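Local coordinates for salt-tolerant glutaminase (Micrococcus luteus, PDB 3AGD), which probably hydrolyses L-glutamine to L-glutamate and ammonium, as a member of the glutaminase family within the beta-lactamase clan, at residues 94-108 with 166-179. Sequence-based numbering, arbitrary orientation.
Sequences EAFNELSLEAESHRP and RNLSLAHMLRSYGV
Tyr177 lies under Leu101 where a loop runs along helix 165-176, from Arg166 to just past its C-terminal end, in the glutaminase domain. Leu101 CB sits over the ring centre, 3.9 Å from the centroid, a CH-pi contact. At the ring's edge Tyr177 OH donates to the anti lone pair of Glu98 OE2 at 2.6 Å, the carboxylate standing 79° from the ring plane. Further along the helix, Leu170 CD2 covers one face of Phe96, while Met173 CG touches Phe96 CE2 at 3.9 Å and Leu101 CD1 at 3.8 Å. At the far end Arg166, extended from CG to NE, brings NH1 and NH2 end-on to Glu94 OE2 alone, each 3.0 Å away, in a salt bridge. The other oxygen, OE1, accepts from the backbone N of Asn114; Asn114 ND2 bonds to Asn167 OD1, and both asparagines bind L-glutamate, placing this contact beside the substrate site. Two turns probably help to position this shell: a Schellman motif with Gly178 at C-prime ends the helix at Ser176, and an Asx turn at Asn97 leads into residues 98-101, helical in backbone angles. Beside the Tyr177 ring edge, His106 ND1 donates to Leu101 O at 2.8 Å, nearly in the imidazole plane.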
loop_
_atom_site.group_PDB
_atom_site.type_symbol
_atom_site.label_atom_id
_atom_site.label_comp_id
_atom_site.label_asym_id
_atom_site.label_seq_id
_atom_site.Cartn_x
_atom_site.Cartn_y
_atom_site.Cartn_z
ATOM N N GLU A 94 18.392 15.053 4.011
ATOM C CA GLU A 94 18.489 16.510 4.093
ATOM C C GLU A 94 19.811 17.104 3.593
ATOM O O GLU A 94 19.843 18.248 3.140
ATOM C CB GLU A 94 18.207 16.957 5.533
ATOM C CG GLU A 94 18.130 18.467 5.747
ATOM C CD GLU A 94 17.198 19.163 4.767
ATOM O OE1 GLU A 94 16.077 18.663 4.536
ATOM O OE2 GLU A 94 17.584 20.223 4.236
ATOM N N ALA A 95 20.894 16.332 3.661
ATOM C CA ALA A 95 22.205 16.803 3.202
ATOM C C ALA A 95 22.078 17.363 1.786
ATOM O O ALA A 95 21.576 16.681 0.889
ATOM C CB ALA A 95 23.215 15.653 3.223
ATOM N N PHE A 96 22.534 18.598 1.583
ATOM C CA PHE A 96 22.423 19.225 0.271
ATOM C C PHE A 96 23.657 19.120 -0.611
ATOM O O PHE A 96 24.767 19.436 -0.190
ATOM C CB PHE A 96 22.063 20.707 0.403
ATOM C CG PHE A 96 21.838 21.390 -0.924
ATOM C CD1 PHE A 96 20.705 21.106 -1.682
ATOM C CD2 PHE A 96 22.776 22.282 -1.432
ATOM C CE1 PHE A 96 20.509 21.700 -2.933
ATOM C CE2 PHE A 96 22.594 22.884 -2.683
ATOM C CZ PHE A 96 21.458 22.591 -3.435
ATOM N N ASN A 97 23.443 18.685 -1.847
ATOM C CA ASN A 97 24.513 18.572 -2.825
ATOM C C ASN A 97 24.053 19.368 -4.041
ATOM O O ASN A 97 22.998 19.082 -4.611
ATOM C CB ASN A 97 24.742 17.114 -3.222
ATOM C CG ASN A 97 25.967 16.940 -4.103
ATOM O OD1 ASN A 97 26.176 17.700 -5.048
ATOM N ND2 ASN A 97 26.780 15.936 -3.799
ATOM N N GLU A 98 24.839 20.369 -4.426
ATOM C CA GLU A 98 24.518 21.228 -5.566
ATOM C C GLU A 98 24.232 20.440 -6.845
ATOM O O GLU A 98 23.443 20.870 -7.683
ATOM C CB GLU A 98 25.670 22.207 -5.821
ATOM C CG GLU A 98 25.359 23.278 -6.852
ATOM C CD GLU A 98 26.533 24.204 -7.111
ATOM O OE1 GLU A 98 27.463 24.234 -6.283
ATOM O OE2 GLU A 98 26.521 24.911 -8.137
ATOM N N LEU A 99 24.883 19.291 -6.990
ATOM C CA LEU A 99 24.712 18.441 -8.164
ATOM C C LEU A 99 23.251 18.110 -8.461
ATOM O O LEU A 99 22.865 17.975 -9.616
ATOM C CB LEU A 99 25.493 17.136 -7.982
ATOM C CG LEU A 99 27.017 17.240 -7.873
ATOM C CD1 LEU A 99 27.601 15.872 -7.542
ATOM C CD2 LEU A 99 27.595 17.763 -9.182
ATOM N N SER A 100 22.442 17.979 -7.416
ATOM C CA SER A 100 21.029 17.650 -7.578
ATOM C C SER A 100 20.291 18.655 -8.457
ATOM O O SER A 100 19.330 18.300 -9.142
ATOM C CB SER A 100 20.346 17.566 -6.208
ATOM O OG SER A 100 20.295 18.835 -5.572
ATOM N N LEU A 101 20.749 19.904 -8.441
ATOM C CA LEU A 101 20.126 20.968 -9.230
ATOM C C LEU A 101 20.770 21.120 -10.603
ATOM O O LEU A 101 20.168 21.678 -11.521
ATOM C CB LEU A 101 20.239 22.306 -8.499
ATOM C CG LEU A 101 19.731 22.373 -7.063
ATOM C CD1 LEU A 101 20.019 23.754 -6.500
ATOM C CD2 LEU A 101 18.239 22.056 -7.026
ATOM N N GLU A 102 22.002 20.637 -10.733
ATOM C CA GLU A 102 22.725 20.735 -11.994
ATOM C C GLU A 102 22.182 19.787 -13.047
ATOM O O GLU A 102 22.723 19.707 -14.147
ATOM C CB GLU A 102 24.216 20.462 -11.782
ATOM C CG GLU A 102 24.901 21.447 -10.843
ATOM C CD GLU A 102 26.410 21.284 -10.830
ATOM O OE1 GLU A 102 26.886 20.160 -10.567
ATOM O OE2 GLU A 102 27.120 22.282 -11.081
ATOM N N ALA A 103 21.120 19.064 -12.713
ATOM C CA ALA A 103 20.512 18.139 -13.663
ATOM C C ALA A 103 19.803 18.949 -14.735
ATOM O O ALA A 103 19.769 20.179 -14.677
ATOM C CB ALA A 103 19.521 17.229 -12.961
ATOM N N GLU A 104 19.232 18.253 -15.709
ATOM C CA GLU A 104 18.527 18.900 -16.808
ATOM C C GLU A 104 17.249 19.600 -16.363
ATOM O O GLU A 104 16.805 20.559 -16.993
ATOM C CB GLU A 104 18.196 17.863 -17.886
ATOM C CG GLU A 104 17.620 16.560 -17.333
ATOM C CD GLU A 104 16.309 16.757 -16.587
ATOM O OE1 GLU A 104 16.135 16.133 -15.519
ATOM O OE2 GLU A 104 15.451 17.527 -17.070
ATOM N N SER A 105 16.665 19.117 -15.273
ATOM C CA SER A 105 15.422 19.675 -14.758
ATOM C C SER A 105 15.609 20.866 -13.815
ATOM O O SER A 105 14.730 21.722 -13.712
ATOM C CB SER A 105 14.624 18.569 -14.057
ATOM O OG SER A 105 15.432 17.869 -13.124
ATOM N N HIS A 106 16.752 20.922 -13.137
ATOM C CA HIS A 106 17.042 22.013 -12.208
ATOM C C HIS A 106 15.977 22.095 -11.124
ATOM O O HIS A 106 15.171 23.023 -11.102
ATOM C CB HIS A 106 17.096 23.348 -12.953
ATOM C CG HIS A 106 18.107 23.383 -14.055
ATOM N ND1 HIS A 106 19.432 23.056 -13.857
ATOM C CD2 HIS A 106 17.989 23.707 -15.363
ATOM C CE1 HIS A 106 20.086 23.176 -14.998
ATOM N NE2 HIS A 106 19.235 23.569 -15.930
ATOM N N ARG A 107 15.976 21.124 -10.223
ATOM C CA ARG A 107 14.992 21.105 -9.152
ATOM C C ARG A 107 15.500 20.282 -7.975
ATOM O O ARG A 107 16.213 19.292 -8.165
ATOM C CB ARG A 107 13.684 20.502 -9.671
ATOM C CG ARG A 107 13.810 19.024 -10.033
ATOM C CD ARG A 107 12.662 18.530 -10.898
ATOM N NE ARG A 107 12.885 17.146 -11.302
ATOM C CZ ARG A 107 12.206 16.521 -12.259
ATOM N NH1 ARG A 107 11.247 17.157 -12.922
ATOM N NH2 ARG A 107 12.493 15.259 -12.556
ATOM N N PRO A 108 15.161 20.695 -6.739
ATOM C CA PRO A 108 15.603 19.944 -5.561
ATOM C C PRO A 108 15.006 18.535 -5.655
ATOM O O PRO A 108 14.006 18.334 -6.346
ATOM C CB PRO A 108 15.042 20.764 -4.396
ATOM C CG PRO A 108 13.836 21.434 -4.988
ATOM C CD PRO A 108 14.332 21.849 -6.350
ATOM N N ARG A 166 21.308 28.425 7.145
ATOM C CA ARG A 166 21.299 27.246 6.287
ATOM C C ARG A 166 20.149 27.283 5.287
ATOM O O ARG A 166 20.356 27.042 4.096
ATOM C CB ARG A 166 21.239 25.945 7.105
ATOM C CG ARG A 166 21.189 24.697 6.210
ATOM C CD ARG A 166 21.525 23.400 6.936
ATOM N NE ARG A 166 21.504 22.259 6.019
ATOM C CZ ARG A 166 20.399 21.720 5.501
ATOM N NH1 ARG A 166 19.202 22.204 5.812
ATOM N NH2 ARG A 166 20.489 20.707 4.645
ATOM N N ASN A 167 18.939 27.585 5.749
ATOM C CA ASN A 167 17.808 27.637 4.821
ATOM C C ASN A 167 17.941 28.794 3.833
ATOM O O ASN A 167 17.491 28.694 2.684
ATOM C CB ASN A 167 16.477 27.728 5.576
ATOM C CG ASN A 167 16.023 26.381 6.107
ATOM O OD1 ASN A 167 16.202 25.355 5.448
ATOM N ND2 ASN A 167 15.424 26.376 7.288
ATOM N N LEU A 168 18.546 29.891 4.284
ATOM C CA LEU A 168 18.775 31.049 3.420
ATOM C C LEU A 168 19.788 30.622 2.351
ATOM O O LEU A 168 19.713 31.041 1.199
ATOM C CB LEU A 168 19.326 32.219 4.239
ATOM C CG LEU A 168 18.308 32.975 5.104
ATOM C CD1 LEU A 168 19.018 33.837 6.163
ATOM C CD2 LEU A 168 17.442 33.827 4.200
ATOM N N SER A 169 20.729 29.770 2.741
ATOM C CA SER A 169 21.727 29.267 1.804
ATOM C C SER A 169 21.025 28.457 0.720
ATOM O O SER A 169 21.275 28.645 -0.470
ATOM C CB SER A 169 22.731 28.374 2.522
ATOM O OG SER A 169 23.532 27.689 1.580
ATOM N N LEU A 170 20.145 27.552 1.138
ATOM C CA LEU A 170 19.409 26.728 0.189
ATOM C C LEU A 170 18.572 27.621 -0.726
ATOM O O LEU A 170 18.566 27.447 -1.945
ATOM C CB LEU A 170 18.510 25.738 0.931
ATOM C CG LEU A 170 19.221 24.738 1.862
ATOM C CD1 LEU A 170 18.189 23.846 2.544
ATOM C CD2 LEU A 170 20.214 23.889 1.060
ATOM N N ALA A 171 17.878 28.588 -0.136
ATOM C CA ALA A 171 17.051 29.504 -0.910
ATOM C C ALA A 171 17.870 30.247 -1.964
ATOM O O ALA A 171 17.448 30.362 -3.117
ATOM C CB ALA A 171 16.358 30.499 0.017
ATOM N N HIS A 172 19.038 30.756 -1.578
ATOM C CA HIS A 172 19.889 31.470 -2.532
ATOM C C HIS A 172 20.339 30.555 -3.663
ATOM O O HIS A 172 20.330 30.946 -4.828
ATOM C CB HIS A 172 21.116 32.064 -1.833
ATOM C CG HIS A 172 20.867 33.403 -1.209
ATOM N ND1 HIS A 172 20.592 34.531 -1.952
ATOM C CD2 HIS A 172 20.858 33.798 0.087
ATOM C CE1 HIS A 172 20.425 35.561 -1.142
ATOM N NE2 HIS A 172 20.583 35.144 0.102
ATOM N N MET A 173 20.730 29.332 -3.325
ATOM C CA MET A 173 21.170 28.394 -4.347
ATOM C C MET A 173 20.018 28.088 -5.300
ATOM O O MET A 173 20.206 28.012 -6.513
ATOM C CB MET A 173 21.671 27.095 -3.709
ATOM C CG MET A 173 22.378 26.163 -4.693
ATOM S SD MET A 173 23.938 26.845 -5.339
ATOM C CE MET A 173 25.057 26.414 -4.010
ATOM N N LEU A 174 18.821 27.912 -4.754
ATOM C CA LEU A 174 17.664 27.612 -5.590
ATOM C C LEU A 174 17.351 28.760 -6.556
ATOM O O LEU A 174 16.977 28.514 -7.702
ATOM C CB LEU A 174 16.443 27.287 -4.720
ATOM C CG LEU A 174 16.541 25.990 -3.901
ATOM C CD1 LEU A 174 15.350 25.882 -2.961
ATOM C CD2 LEU A 174 16.590 24.782 -4.829
ATOM N N ARG A 175 17.497 30.007 -6.101
ATOM C CA ARG A 175 17.251 31.159 -6.975
ATOM C C ARG A 175 18.276 31.103 -8.107
ATOM O O ARG A 175 17.960 31.348 -9.267
ATOM C CB ARG A 175 17.432 32.481 -6.218
ATOM C CG ARG A 175 16.213 32.962 -5.449
ATOM C CD ARG A 175 16.555 34.168 -4.577
ATOM N NE ARG A 175 17.189 35.239 -5.340
ATOM C CZ ARG A 175 16.551 36.038 -6.188
ATOM N NH1 ARG A 175 15.248 35.899 -6.387
ATOM N NH2 ARG A 175 17.225 36.969 -6.852
ATOM N N SER A 176 19.510 30.784 -7.731
ATOM C CA SER A 176 20.633 30.676 -8.649
ATOM C C SER A 176 20.313 29.773 -9.836
ATOM O O SER A 176 20.777 30.015 -10.949
ATOM C CB SER A 176 21.846 30.129 -7.892
ATOM O OG SER A 176 22.960 29.981 -8.741
ATOM N N TYR A 177 19.521 28.733 -9.598
ATOM C CA TYR A 177 19.148 27.803 -10.659
ATOM C C TYR A 177 17.733 28.011 -11.186
ATOM O O TYR A 177 17.184 27.130 -11.850
ATOM C CB TYR A 177 19.291 26.349 -10.187
ATOM C CG TYR A 177 20.719 25.863 -10.100
ATOM C CD1 TYR A 177 21.541 26.237 -9.039
ATOM C CD2 TYR A 177 21.257 25.046 -11.095
ATOM C CE1 TYR A 177 22.861 25.811 -8.966
ATOM C CE2 TYR A 177 22.583 24.612 -11.034
ATOM C CZ TYR A 177 23.375 24.999 -9.966
ATOM O OH TYR A 177 24.678 24.569 -9.892
ATOM N N GLY A 178 17.140 29.162 -10.876
ATOM C CA GLY A 178 15.797 29.461 -11.349
ATOM C C GLY A 178 14.645 28.717 -10.689
ATOM O O GLY A 178 13.520 28.754 -11.188
ATOM N N VAL A 179 14.902 28.044 -9.573
ATOM C CA VAL A 179 13.844 27.312 -8.884
ATOM C C VAL A 179 12.983 28.275 -8.068
ATOM O O VAL A 179 11.788 28.048 -7.890
ATOM C CB VAL A 179 14.427 26.221 -7.963
ATOM C CG1 VAL A 179 13.314 25.547 -7.164
ATOM C CG2 VAL A 179 15.162 25.191 -8.803
#